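Local coordinates for probable sensor histidine kinase pdtas (Mycobacterium tuberculosis, PDB 2YKF), which probably senses nutrient shortage by binding cyclic di-GMP and then autophosphorylates on a histidine to start PdtaR/PdtaS two-component signalling, this chain being its GAF and PAS sensor region, at residues A[116-120]-A[159-163]; A[180-184]-A[195-199]; A[218-222]-A[234-238]; A[44-48]-A[85-90]; A[259-265]-A[277-283]. All coordinates share one frame; numbering follows the deposited sequence.

Contact 1. Residues A[116-120]-A[159-163]; sequences SPVRF and LAEGT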
# COMPACT_ATOMS: atom_id res chain seq x y z
N SER A 116 -21.65 -5.00 -10.28
CA SER A 116 -21.86 -3.63 -10.78
C SER A 116 -21.24 -3.37 -12.14
O SER A 116 -20.17 -3.90 -12.49
CB SER A 116 -21.42 -2.60 -9.76
OG SER A 116 -20.09 -2.80 -9.41
N PRO A 117 -21.88 -2.50 -12.91
CA PRO A 117 -21.40 -2.25 -14.23
C PRO A 117 -20.32 -1.16 -14.32
O PRO A 117 -20.27 -0.24 -13.50
CB PRO A 117 -22.65 -1.70 -14.93
CG PRO A 117 -23.31 -0.92 -13.81
CD PRO A 117 -23.17 -1.81 -12.64
N VAL A 118 -19.52 -1.26 -15.35
CA VAL A 118 -18.60 -0.23 -15.71
C VAL A 118 -19.14 0.30 -17.04
O VAL A 118 -19.20 -0.47 -18.00
CB VAL A 118 -17.20 -0.82 -15.95
CG1 VAL A 118 -16.21 0.26 -16.41
CG2 VAL A 118 -16.67 -1.50 -14.65
N ARG A 119 -19.52 1.58 -17.07
CA ARG A 119 -19.99 2.24 -18.32
C ARG A 119 -18.94 3.07 -18.98
O ARG A 119 -18.02 3.69 -18.28
CB ARG A 119 -21.21 3.11 -18.07
CG ARG A 119 -22.46 2.38 -18.38
CD ARG A 119 -23.77 3.23 -18.23
NE ARG A 119 -24.89 2.28 -18.04
CZ ARG A 119 -25.25 1.72 -16.87
NH1 ARG A 119 -24.61 2.01 -15.74
NH2 ARG A 119 -26.26 0.85 -16.82
N PHE A 120 -18.99 3.04 -20.32
CA PHE A 120 -18.24 3.91 -21.15
C PHE A 120 -19.05 4.27 -22.42
O PHE A 120 -19.58 3.40 -23.12
CB PHE A 120 -16.93 3.27 -21.60
CG PHE A 120 -16.11 4.17 -22.47
CD1 PHE A 120 -15.34 5.19 -21.90
CD2 PHE A 120 -16.19 4.09 -23.86
CE1 PHE A 120 -14.60 6.06 -22.71
CE2 PHE A 120 -15.45 4.96 -24.67
CZ PHE A 120 -14.66 5.95 -24.08
N LEU A 159 -18.08 4.64 -11.46
CA LEU A 159 -17.78 3.62 -12.47
C LEU A 159 -19.05 3.29 -13.30
O LEU A 159 -18.98 3.17 -14.54
CB LEU A 159 -17.30 2.32 -11.79
CG LEU A 159 -15.82 2.45 -11.39
CD1 LEU A 159 -15.50 1.43 -10.28
CD2 LEU A 159 -15.05 2.14 -12.63
N ALA A 160 -20.18 3.15 -12.61
CA ALA A 160 -21.48 2.81 -13.24
C ALA A 160 -21.97 3.95 -14.13
O ALA A 160 -22.64 3.70 -15.13
CB ALA A 160 -22.52 2.41 -12.19
N GLU A 161 -21.58 5.19 -13.81
CA GLU A 161 -21.99 6.37 -14.57
C GLU A 161 -20.99 6.75 -15.59
O GLU A 161 -21.20 7.71 -16.32
CB GLU A 161 -22.28 7.58 -13.64
CG GLU A 161 -23.50 7.28 -12.77
CD GLU A 161 -23.98 8.42 -11.82
OE1 GLU A 161 -23.25 9.41 -11.57
OE2 GLU A 161 -25.13 8.29 -11.30
N GLY A 162 -19.86 6.05 -15.63
CA GLY A 162 -18.85 6.33 -16.63
C GLY A 162 -18.03 7.58 -16.33
O GLY A 162 -17.38 8.10 -17.23
N THR A 163 -18.02 8.05 -15.10
CA THR A 163 -17.25 9.26 -14.74
C THR A 163 -15.94 9.03 -13.95
O THR A 163 -15.19 10.00 -13.64
CB THR A 163 -18.11 10.21 -13.92
OG1 THR A 163 -18.66 9.49 -12.82
CG2 THR A 163 -19.31 10.79 -14.79
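Arg119 grips the C-terminal end of the helix that stops near Gly162 with both its backbone and its side chain. Its amide N donates to Leu159 O at 3.0 Å, and the N-H...O angle of 167° marks this as a nearly straight bond. The side chain, extended from CG to NE, runs over the helix end until Arg119 NH1 reaches Ala160 O at 2.7 Å. That oxygen lies in the guanidinium plane, at its edge, whereas the donor stands 27° out of the carbonyl plane. Two carbonyls of the last helical turn are thus taken up by one residue, and the positive guanidinium probably suits the negative end of the helix dipole.

The helix closes in a Schellman motif: Gly162 has positive phi (77°), and its N makes a weak bond back to Leu159 O, which therefore receives two donors. The motif docks on strand 116-120, an outermost strand of the GAF-domain antiparallel sheet within this chain, joining the end of helix 143-161 to the sheet margin.

Packing is tightest along the backbones. Ala160 CA comes to 3.3 Å from Pro117 O and Gly162 CA to 3.2 Å from Arg119 O, both as CA-H...O contacts. Pro117 CG rests on Ala160 CB at 3.8 Å. Looser is the buried side, where Val118 CG1 and Leu159 CD2 are 4.4 Å apart; Val118 points away from the helix end and packs on Leu128 and His23. On the partly exposed side Glu161 turns from the strand, its carboxylate forming a salt bridge with Arg157 and a hydrogen bond to Ala270 N.

Contact 2. Residues A[180-184]-A[195-199]; sequences GDGFI and ASPNA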
# COMPACT_ATOMS: atom_id res chain seq x y z
N GLY A 180 -4.58 3.40 2.68
CA GLY A 180 -4.09 3.27 4.05
C GLY A 180 -3.10 4.31 4.50
O GLY A 180 -2.96 4.57 5.72
N ASP A 181 -2.35 4.88 3.54
CA ASP A 181 -1.41 5.96 3.87
C ASP A 181 -2.04 7.17 4.55
O ASP A 181 -1.38 7.88 5.33
CB ASP A 181 -0.62 6.42 2.61
CG ASP A 181 0.24 5.28 2.02
OD1 ASP A 181 0.69 4.35 2.76
OD2 ASP A 181 0.49 5.30 0.79
N GLY A 182 -3.29 7.50 4.19
CA GLY A 182 -3.93 8.69 4.79
C GLY A 182 -5.16 9.01 3.91
O GLY A 182 -5.04 9.10 2.68
N PHE A 183 -6.30 9.17 4.53
CA PHE A 183 -7.54 9.33 3.76
C PHE A 183 -8.32 10.46 4.38
O PHE A 183 -8.47 10.49 5.63
CB PHE A 183 -8.40 8.07 3.88
CG PHE A 183 -9.74 8.19 3.20
CD1 PHE A 183 -9.84 8.07 1.87
CD2 PHE A 183 -10.88 8.54 3.93
CE1 PHE A 183 -11.12 8.17 1.21
CE2 PHE A 183 -12.11 8.69 3.31
CZ PHE A 183 -12.24 8.51 1.95
N ILE A 184 -8.82 11.38 3.53
CA ILE A 184 -9.64 12.55 3.98
C ILE A 184 -10.89 12.63 3.09
O ILE A 184 -10.77 12.50 1.87
CB ILE A 184 -8.87 13.85 3.76
CG1 ILE A 184 -7.79 14.01 4.84
CG2 ILE A 184 -9.78 15.12 3.85
CD1 ILE A 184 -6.69 15.04 4.52
N ALA A 195 -11.24 12.44 8.59
CA ALA A 195 -9.77 12.32 8.35
C ALA A 195 -9.24 11.12 9.14
O ALA A 195 -9.49 10.98 10.37
CB ALA A 195 -9.04 13.63 8.78
N SER A 196 -8.56 10.21 8.44
CA SER A 196 -8.08 8.99 9.09
C SER A 196 -6.95 9.34 10.08
O SER A 196 -6.40 10.49 10.06
CB SER A 196 -7.63 7.99 8.01
OG SER A 196 -6.47 8.52 7.37
N PRO A 197 -6.61 8.40 10.99
CA PRO A 197 -5.50 8.69 11.88
C PRO A 197 -4.21 9.06 11.11
O PRO A 197 -3.47 10.01 11.50
CB PRO A 197 -5.35 7.34 12.64
CG PRO A 197 -6.79 6.94 12.84
CD PRO A 197 -7.35 7.20 11.43
N ASN A 198 -3.92 8.33 10.03
CA ASN A 198 -2.72 8.61 9.21
C ASN A 198 -2.72 9.96 8.57
O ASN A 198 -1.66 10.63 8.44
CB ASN A 198 -2.52 7.50 8.14
CG ASN A 198 -1.73 6.35 8.70
OD1 ASN A 198 -1.22 6.45 9.84
ND2 ASN A 198 -1.65 5.25 7.97
N ALA A 199 -3.91 10.40 8.18
CA ALA A 199 -3.97 11.71 7.57
C ALA A 199 -3.68 12.77 8.64
O ALA A 199 -2.92 13.75 8.40
CB ALA A 199 -5.33 11.91 6.94
O HOH W 1 -5.91 5.85 6.13
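Ser196 OG is held from both segments: Phe183 N donates to it at 2.9 Å, Ala199 N donates from the first turn of its own helix at 3.3 Å, and a water lies 3.0 Å from OG. The Ala199 bond makes Ser196 the N-cap of helix 197-205. With chi1 at 67°, OG sits between the backbone N and the carbonyl carbon, within reach of both amides. Ser196 also uses its backbone: its N donates to Phe183 O at 2.8 Å, nearly along the C=O axis (171°), so main chain and side chain of one residue pair with both polar groups of Phe183.

Asn198, in the first turn of the helix, sends ND2 to Gly180 O at 2.7 Å; the bond lies in the carbonyl plane and within 8° of the amide plane. Its OD1 is taken by Arg60 of the second subunit. On the apolar side, Ile184 CG1 meets Ala199 CB at 3.9 Å.

In the PAS-like domain this is the turn where a strand hands over to a helix. Ile184 and Ala195 form an antiparallel non-hydrogen-bonded pair at the sheet edge, strand 272-282 flanks strand 183-186 on its other side, and helix 197-205 starts against them.

Contact 3. Residues A[218-222]-A[234-238]; sequences IDATR and VDEHV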
# COMPACT_ATOMS: atom_id res chain seq x y z
N ILE A 218 -8.60 23.72 2.85
CA ILE A 218 -7.70 24.81 2.44
C ILE A 218 -7.25 25.73 3.58
O ILE A 218 -6.07 26.02 3.70
CB ILE A 218 -8.28 25.60 1.30
CG1 ILE A 218 -8.36 24.69 0.09
CG2 ILE A 218 -7.46 26.88 1.04
CD1 ILE A 218 -6.97 23.89 -0.18
N ASP A 219 -8.18 26.15 4.45
CA ASP A 219 -7.80 27.02 5.58
C ASP A 219 -6.81 26.40 6.59
O ASP A 219 -5.98 27.10 7.15
CB ASP A 219 -9.04 27.52 6.30
CG ASP A 219 -9.88 28.45 5.42
OD1 ASP A 219 -9.32 28.99 4.40
OD2 ASP A 219 -11.09 28.62 5.75
N ALA A 220 -6.96 25.10 6.85
CA ALA A 220 -6.02 24.32 7.64
C ALA A 220 -4.69 24.10 6.90
O ALA A 220 -3.62 24.03 7.52
CB ALA A 220 -6.64 22.97 7.92
N THR A 221 -4.75 23.95 5.59
CA THR A 221 -3.58 23.47 4.83
C THR A 221 -2.71 24.61 4.34
O THR A 221 -1.47 24.58 4.47
CB THR A 221 -4.03 22.60 3.65
OG1 THR A 221 -4.80 21.52 4.17
CG2 THR A 221 -2.82 21.99 2.92
N ARG A 222 -3.36 25.64 3.77
CA ARG A 222 -2.61 26.75 3.18
C ARG A 222 -1.47 27.31 4.06
O ARG A 222 -0.36 27.42 3.56
CB ARG A 222 -3.53 27.84 2.63
CG ARG A 222 -2.82 28.74 1.63
CD ARG A 222 -3.73 29.81 1.08
NE ARG A 222 -2.83 30.74 0.40
CZ ARG A 222 -3.00 31.19 -0.83
NH1 ARG A 222 -4.09 30.86 -1.54
NH2 ARG A 222 -2.10 32.00 -1.33
N VAL A 234 -2.35 24.84 -4.45
CA VAL A 234 -3.14 23.85 -3.76
C VAL A 234 -4.53 24.40 -3.46
O VAL A 234 -5.53 23.73 -3.71
CB VAL A 234 -2.40 23.42 -2.49
CG1 VAL A 234 -3.37 22.58 -1.55
CG2 VAL A 234 -1.24 22.61 -2.95
N ASP A 235 -4.56 25.59 -2.91
CA ASP A 235 -5.79 26.36 -2.71
C ASP A 235 -6.66 26.42 -4.00
O ASP A 235 -7.85 25.96 -4.00
CB ASP A 235 -5.43 27.79 -2.20
CG ASP A 235 -6.68 28.64 -1.86
OD1 ASP A 235 -7.81 28.25 -2.27
OD2 ASP A 235 -6.54 29.66 -1.15
N GLU A 236 -6.10 26.90 -5.10
CA GLU A 236 -6.84 26.93 -6.39
C GLU A 236 -7.30 25.55 -6.89
O GLU A 236 -8.41 25.39 -7.39
CB GLU A 236 -6.03 27.61 -7.50
CG GLU A 236 -6.00 29.16 -7.30
CD GLU A 236 -7.42 29.79 -7.30
OE1 GLU A 236 -8.29 29.39 -8.15
OE2 GLU A 236 -7.66 30.70 -6.45
N HIS A 237 -6.42 24.57 -6.78
CA HIS A 237 -6.78 23.21 -7.16
C HIS A 237 -8.01 22.73 -6.45
O HIS A 237 -8.96 22.30 -7.08
CB HIS A 237 -5.66 22.22 -6.88
CG HIS A 237 -6.07 20.81 -7.15
ND1 HIS A 237 -6.47 20.37 -8.40
CD2 HIS A 237 -6.20 19.76 -6.30
CE1 HIS A 237 -6.80 19.09 -8.31
NE2 HIS A 237 -6.65 18.70 -7.05
N VAL A 238 -7.99 22.81 -5.15
CA VAL A 238 -9.10 22.30 -4.36
C VAL A 238 -10.41 23.06 -4.67
O VAL A 238 -11.47 22.43 -4.86
CB VAL A 238 -8.76 22.32 -2.86
CG1 VAL A 238 -9.98 22.03 -2.04
CG2 VAL A 238 -7.68 21.25 -2.55
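Ile218 and Arg222 meet the helix 228-243 along its face of Val234, Asp235 and Val238, a helix-helix contact within the PAS-like domain. A backbone bond from Arg222 N to Ile218 O sets these two residues one turn apart. The approach of the two backbones is measured by the nearest CA atoms, those of Ile218 and Asp235, 5.7 Å apart.

Apolar contacts come from the longer branch of Ile218. Its chi1 of -66° directs CG1 toward Val238, and the two side chains meet end to end, with Ile218 CD1 at 3.6 Å from Val238 CB. Looser is the approach of Ile218 CD1 to Val234 CG1, at 4.1 Å.

A methyl-carboxylate contact comes next. The Ile218 and Asp235 side chains cross at about a right angle, Ile218 CG2 touching Asp235 CG at 3.5 Å, and the carboxylate thus touches both a methyl and a cation.

Electrostatic contact is confined to Arg222 and Asp235. The arginine, extended from CG to NE, makes a salt bridge through NH1, which also bonds to His232 ND1. Asp235 OD1 is held by Gln239 NE2, so each carboxylate oxygen has its own partner, which would steady the group's rotation. The bridge itself is single-pronged: Arg222 NH1 donates to Asp235 OD2 at 2.8 Å from the anti side, 27° out of the carboxylate plane, with the guanidinium and carboxylate planes 87° apart.

Contact 4. Residues A[44-48]-A[85-90]; sequences MWVRR and VAATFS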
# COMPACT_ATOMS: atom_id res chain seq x y z
N MET A 44 -12.98 -8.41 -12.99
CA MET A 44 -13.56 -7.69 -14.10
C MET A 44 -13.97 -8.68 -15.19
O MET A 44 -13.18 -9.47 -15.64
CB MET A 44 -12.55 -6.73 -14.71
CG MET A 44 -13.14 -5.95 -15.90
SD MET A 44 -11.89 -4.85 -16.67
CE MET A 44 -12.15 -3.49 -15.56
N TRP A 45 -15.22 -8.59 -15.63
CA TRP A 45 -15.78 -9.54 -16.63
C TRP A 45 -16.16 -8.79 -17.88
O TRP A 45 -16.71 -7.68 -17.79
CB TRP A 45 -17.05 -10.17 -16.08
CG TRP A 45 -16.79 -10.98 -14.86
CD1 TRP A 45 -16.89 -10.60 -13.59
CD2 TRP A 45 -16.40 -12.33 -14.86
NE1 TRP A 45 -16.56 -11.64 -12.73
CE2 TRP A 45 -16.27 -12.73 -13.51
CE3 TRP A 45 -16.20 -13.27 -15.87
CZ2 TRP A 45 -15.92 -14.05 -13.14
CZ3 TRP A 45 -15.83 -14.57 -15.50
CH2 TRP A 45 -15.67 -14.93 -14.16
N VAL A 46 -15.80 -9.35 -19.04
CA VAL A 46 -16.28 -8.86 -20.35
C VAL A 46 -17.16 -9.95 -21.03
O VAL A 46 -17.16 -11.12 -20.56
CB VAL A 46 -15.16 -8.34 -21.30
CG1 VAL A 46 -14.42 -7.07 -20.66
CG2 VAL A 46 -14.13 -9.47 -21.69
N ARG A 47 -17.90 -9.55 -22.07
CA ARG A 47 -18.90 -10.43 -22.75
C ARG A 47 -18.53 -10.44 -24.19
O ARG A 47 -18.44 -9.39 -24.84
CB ARG A 47 -20.30 -9.85 -22.58
CG ARG A 47 -21.40 -10.66 -23.28
CD ARG A 47 -22.77 -10.10 -22.99
NE ARG A 47 -23.06 -8.90 -23.79
CZ ARG A 47 -24.25 -8.28 -23.81
NH1 ARG A 47 -25.27 -8.74 -23.07
NH2 ARG A 47 -24.44 -7.19 -24.56
N ARG A 48 -18.24 -11.61 -24.73
CA ARG A 48 -17.84 -11.67 -26.12
C ARG A 48 -19.08 -11.58 -27.00
O ARG A 48 -20.20 -11.55 -26.49
CB ARG A 48 -17.15 -12.99 -26.43
CG ARG A 48 -16.51 -13.70 -25.29
CD ARG A 48 -16.53 -15.20 -25.61
NE ARG A 48 -15.19 -15.68 -25.91
CZ ARG A 48 -14.90 -16.89 -26.39
NH1 ARG A 48 -15.86 -17.76 -26.68
NH2 ARG A 48 -13.63 -17.21 -26.59
N VAL A 85 -24.38 -11.16 -13.58
CA VAL A 85 -23.37 -10.58 -14.44
C VAL A 85 -23.88 -10.47 -15.87
O VAL A 85 -23.86 -9.40 -16.48
CB VAL A 85 -22.08 -11.43 -14.42
CG1 VAL A 85 -21.06 -10.88 -15.44
CG2 VAL A 85 -21.53 -11.52 -12.96
N ALA A 86 -24.36 -11.60 -16.40
CA ALA A 86 -24.93 -11.62 -17.78
C ALA A 86 -26.04 -10.56 -17.94
O ALA A 86 -26.06 -9.81 -18.95
CB ALA A 86 -25.46 -13.06 -18.13
N ALA A 87 -26.94 -10.49 -16.97
CA ALA A 87 -28.06 -9.52 -16.99
C ALA A 87 -27.58 -8.07 -16.86
O ALA A 87 -28.19 -7.16 -17.42
CB ALA A 87 -29.02 -9.82 -15.86
N THR A 88 -26.50 -7.84 -16.10
CA THR A 88 -25.96 -6.47 -15.96
C THR A 88 -25.42 -5.96 -17.28
O THR A 88 -25.46 -4.76 -17.53
CB THR A 88 -24.88 -6.38 -14.86
OG1 THR A 88 -25.37 -6.99 -13.67
CG2 THR A 88 -24.58 -4.88 -14.52
N PHE A 89 -24.95 -6.85 -18.15
CA PHE A 89 -24.55 -6.43 -19.49
C PHE A 89 -25.74 -6.03 -20.32
O PHE A 89 -25.61 -5.20 -21.22
CB PHE A 89 -23.81 -7.53 -20.21
CG PHE A 89 -22.38 -7.66 -19.81
CD1 PHE A 89 -21.43 -6.82 -20.37
CD2 PHE A 89 -21.99 -8.64 -18.89
CE1 PHE A 89 -20.09 -6.96 -20.03
CE2 PHE A 89 -20.64 -8.77 -18.51
CZ PHE A 89 -19.70 -7.94 -19.09
N SER A 90 -26.90 -6.61 -19.95
CA SER A 90 -28.17 -6.58 -20.72
C SER A 90 -29.10 -5.42 -20.39
O SER A 90 -29.27 -4.50 -21.20
CB SER A 90 -28.94 -7.91 -20.54
OG SER A 90 -28.68 -8.80 -21.61
O HOH W 2 -25.34 -11.01 -21.37
O HOH W 3 -27.63 -6.48 -23.99
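Trp45 and Arg47 face Val85 and Phe89 across a strand-helix interface in which the axes of strand 44-47 and helix 85-90 approach to 9.5 Å, with 62° between their N-to-C directions. Helix 83-90 here lies over the antiparallel sheet of the GAF domain, on the face from which Trp45 and Arg47 project; Met44, on the other face, packs against helix 18-38.

Phe89 carries most of the contact. Its ring lies under the aliphatic part of Arg47: Arg47 CB sits 3.8 Å from the Phe89 ring centroid and 9° off the normal, a CH-pi contact over the centre of the face. At the ring's edge, Phe89 CZ approaches Trp45 O at 3.3 Å, while Val127 of the neighbouring strand adds to its packing. The buried end is closed more loosely by Val85 CG1 against Trp45 CB at 4.1 Å. Trp45 anchors its polar end with NE1 on Thr129 OG1.

Arg47 starts with CG anti to the backbone N and then bends at chi3, which lays the guanidinium back over Phe89 CB, with Arg47 NH1 3.4 Å from that carbon. Arginine and phenylalanine run antiparallel alongside one another, their planes 25° apart, and the cation is above the start of the side chain, not over the ring. One polar link to the helix passes through a water at the guanidinium edge, which accepts from Arg47 NH1 and donates to Ala86 O, both at 2.8 Å.

Contact 5. Residues A[259-265]-A[277-283]; sequences TVLLRTL and AILIRDV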
# COMPACT_ATOMS: atom_id res chain seq x y z
N THR A 259 7.34 16.41 4.02
CA THR A 259 6.99 16.39 2.60
C THR A 259 5.87 15.38 2.51
O THR A 259 6.01 14.24 3.01
CB THR A 259 8.14 15.89 1.71
OG1 THR A 259 9.25 16.77 1.88
CG2 THR A 259 7.71 15.88 0.15
N VAL A 260 4.73 15.80 1.99
CA VAL A 260 3.64 14.87 1.79
C VAL A 260 3.32 14.71 0.29
O VAL A 260 3.58 15.64 -0.52
CB VAL A 260 2.39 15.25 2.57
CG1 VAL A 260 2.65 15.19 4.05
CG2 VAL A 260 1.92 16.69 2.16
N LEU A 261 2.78 13.56 -0.09
CA LEU A 261 2.26 13.39 -1.45
C LEU A 261 0.76 13.42 -1.29
O LEU A 261 0.23 12.78 -0.40
CB LEU A 261 2.60 12.01 -2.06
CG LEU A 261 4.01 11.68 -2.46
CD1 LEU A 261 4.01 10.23 -3.06
CD2 LEU A 261 4.40 12.71 -3.48
N LEU A 262 0.09 14.15 -2.16
CA LEU A 262 -1.37 14.28 -2.09
C LEU A 262 -1.91 13.79 -3.39
O LEU A 262 -1.34 14.09 -4.46
CB LEU A 262 -1.78 15.75 -2.01
CG LEU A 262 -1.39 16.51 -0.77
CD1 LEU A 262 -1.76 17.98 -0.98
CD2 LEU A 262 -2.13 15.95 0.36
N ARG A 263 -3.04 13.07 -3.32
CA ARG A 263 -3.81 12.73 -4.51
C ARG A 263 -5.30 13.09 -4.29
O ARG A 263 -5.91 12.68 -3.28
CB ARG A 263 -3.67 11.26 -4.81
CG ARG A 263 -4.47 10.92 -6.03
CD ARG A 263 -4.55 9.51 -6.25
NE ARG A 263 -5.53 9.23 -7.29
CZ ARG A 263 -5.89 8.01 -7.60
NH1 ARG A 263 -5.35 6.99 -6.91
NH2 ARG A 263 -6.78 7.79 -8.57
N THR A 264 -5.87 13.92 -5.18
CA THR A 264 -7.25 14.35 -5.03
C THR A 264 -8.09 13.60 -6.09
O THR A 264 -7.58 13.23 -7.17
CB THR A 264 -7.40 15.88 -5.25
OG1 THR A 264 -6.97 16.23 -6.59
CG2 THR A 264 -6.46 16.64 -4.26
N LEU A 265 -9.35 13.38 -5.73
CA LEU A 265 -10.35 12.65 -6.54
C LEU A 265 -11.67 13.34 -6.33
O LEU A 265 -12.18 13.33 -5.23
CB LEU A 265 -10.55 11.23 -6.01
CG LEU A 265 -9.44 10.30 -6.30
CD1 LEU A 265 -8.60 10.39 -5.01
CD2 LEU A 265 -10.07 8.90 -6.53
N ALA A 277 -12.40 13.08 -2.34
CA ALA A 277 -11.54 12.24 -1.47
C ALA A 277 -10.16 12.78 -1.71
O ALA A 277 -9.85 13.24 -2.82
CB ALA A 277 -11.64 10.73 -1.86
N ILE A 278 -9.34 12.78 -0.66
CA ILE A 278 -7.97 13.14 -0.77
C ILE A 278 -7.17 12.05 -0.09
O ILE A 278 -7.39 11.71 1.10
CB ILE A 278 -7.69 14.53 -0.13
CG1 ILE A 278 -8.52 15.61 -0.88
CG2 ILE A 278 -6.17 14.90 -0.13
CD1 ILE A 278 -8.30 16.97 -0.39
N LEU A 279 -6.19 11.53 -0.81
CA LEU A 279 -5.25 10.56 -0.19
C LEU A 279 -3.95 11.28 0.09
O LEU A 279 -3.54 12.16 -0.67
CB LEU A 279 -5.00 9.40 -1.11
CG LEU A 279 -6.28 8.83 -1.75
CD1 LEU A 279 -5.79 7.77 -2.73
CD2 LEU A 279 -7.14 8.23 -0.70
N ILE A 280 -3.36 10.99 1.23
CA ILE A 280 -2.11 11.67 1.61
C ILE A 280 -1.11 10.68 2.13
O ILE A 280 -1.46 9.73 2.79
CB ILE A 280 -2.37 12.83 2.61
CG1 ILE A 280 -1.06 13.55 3.01
CG2 ILE A 280 -3.11 12.36 3.85
CD1 ILE A 280 -1.35 14.76 3.96
N ARG A 281 0.17 10.86 1.77
CA ARG A 281 1.18 9.96 2.29
C ARG A 281 2.33 10.84 2.79
O ARG A 281 2.85 11.63 2.02
CB ARG A 281 1.73 9.05 1.20
CG ARG A 281 2.77 8.08 1.81
CD ARG A 281 3.48 7.14 0.82
NE ARG A 281 4.18 6.16 1.67
CZ ARG A 281 5.18 5.34 1.29
NH1 ARG A 281 5.57 5.31 0.00
NH2 ARG A 281 5.70 4.49 2.19
N ASP A 282 2.69 10.72 4.06
CA ASP A 282 3.92 11.37 4.56
C ASP A 282 5.16 10.72 3.95
O ASP A 282 5.52 9.55 4.21
CB ASP A 282 3.92 11.32 6.09
CG ASP A 282 5.16 12.01 6.70
OD1 ASP A 282 6.08 12.34 5.92
OD2 ASP A 282 5.19 12.20 7.95
N VAL A 283 5.83 11.43 3.07
CA VAL A 283 7.02 10.85 2.48
C VAL A 283 8.36 11.52 2.96
O VAL A 283 9.34 11.53 2.26
CB VAL A 283 6.94 10.83 0.96
CG1 VAL A 283 5.76 9.95 0.51
CG2 VAL A 283 6.78 12.25 0.42
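Leu262 CG lies beside the backbone N (chi1 -66°) while Ile280 CG1 is anti to its own (chi1 -180°), and these two choices help bring Leu262 CD2 to 3.7 Å from Ile280 CG1. The pair extend in the same direction, flank to flank. Val260 CB borders the same Ile280 CG1 at 3.9 Å, and Thr264 CG2 meets Ile278 CG1 at 4.1 Å. This face is largely aliphatic, apart from Thr264, whose OG1 bonds to His237 NE2, and Asp282 at the end; helix 197-205 covers it at Ile280.

Leu261, Arg263 and Leu265 face the other way, with Leu279 and Ala277. Arg263 is extended alongside Leu279, Arg263 CD to Leu279 CD1 at 4.1 Å, before its guanidinium meets Glu30 in a salt bridge. At the far end the Leu261 and Val283 side chains cross at about a right angle, Leu261 CG to Val283 CG1 3.9 Å, and Arg174 of the second subunit packs there.

Backbone evidence fixes the register: Leu261 pairs with Arg281, Arg263 with Leu279 and Leu265 with Ala277, each by two hydrogen bonds. The shortest is Leu279 N to Arg263 O at 2.7 Å. With strand axes 4.6 Å apart at 160°, this is an antiparallel beta hairpin, two neighbouring strands of the five-stranded sheet characteristic of a PAS fold.

In the fold
Contacts 1 and 4 belong to the GAF domain and reach one sheet, touching where Pro117 packs on Thr88; contacts 2, 3 and 5 lie in the PAS-like domain. Contacts 2 and 5 are buried and share a sheet, strand 183-186 lying beside strand 272-282, and both also touch the second subunit. The other three are only partly buried. Their chemistry follows: contact 5 rests on regular backbone pairing and aliphatic rows, contact 2 on a helix cap, while contacts 1, 3 and 4 each employ an arginine, on carbonyl, carboxylate and phenylalanine respectively. Contact 3 joins contact 5 through His237 and Thr264, whereas contacts 3 and 4 lie about 42 Å apart between centres.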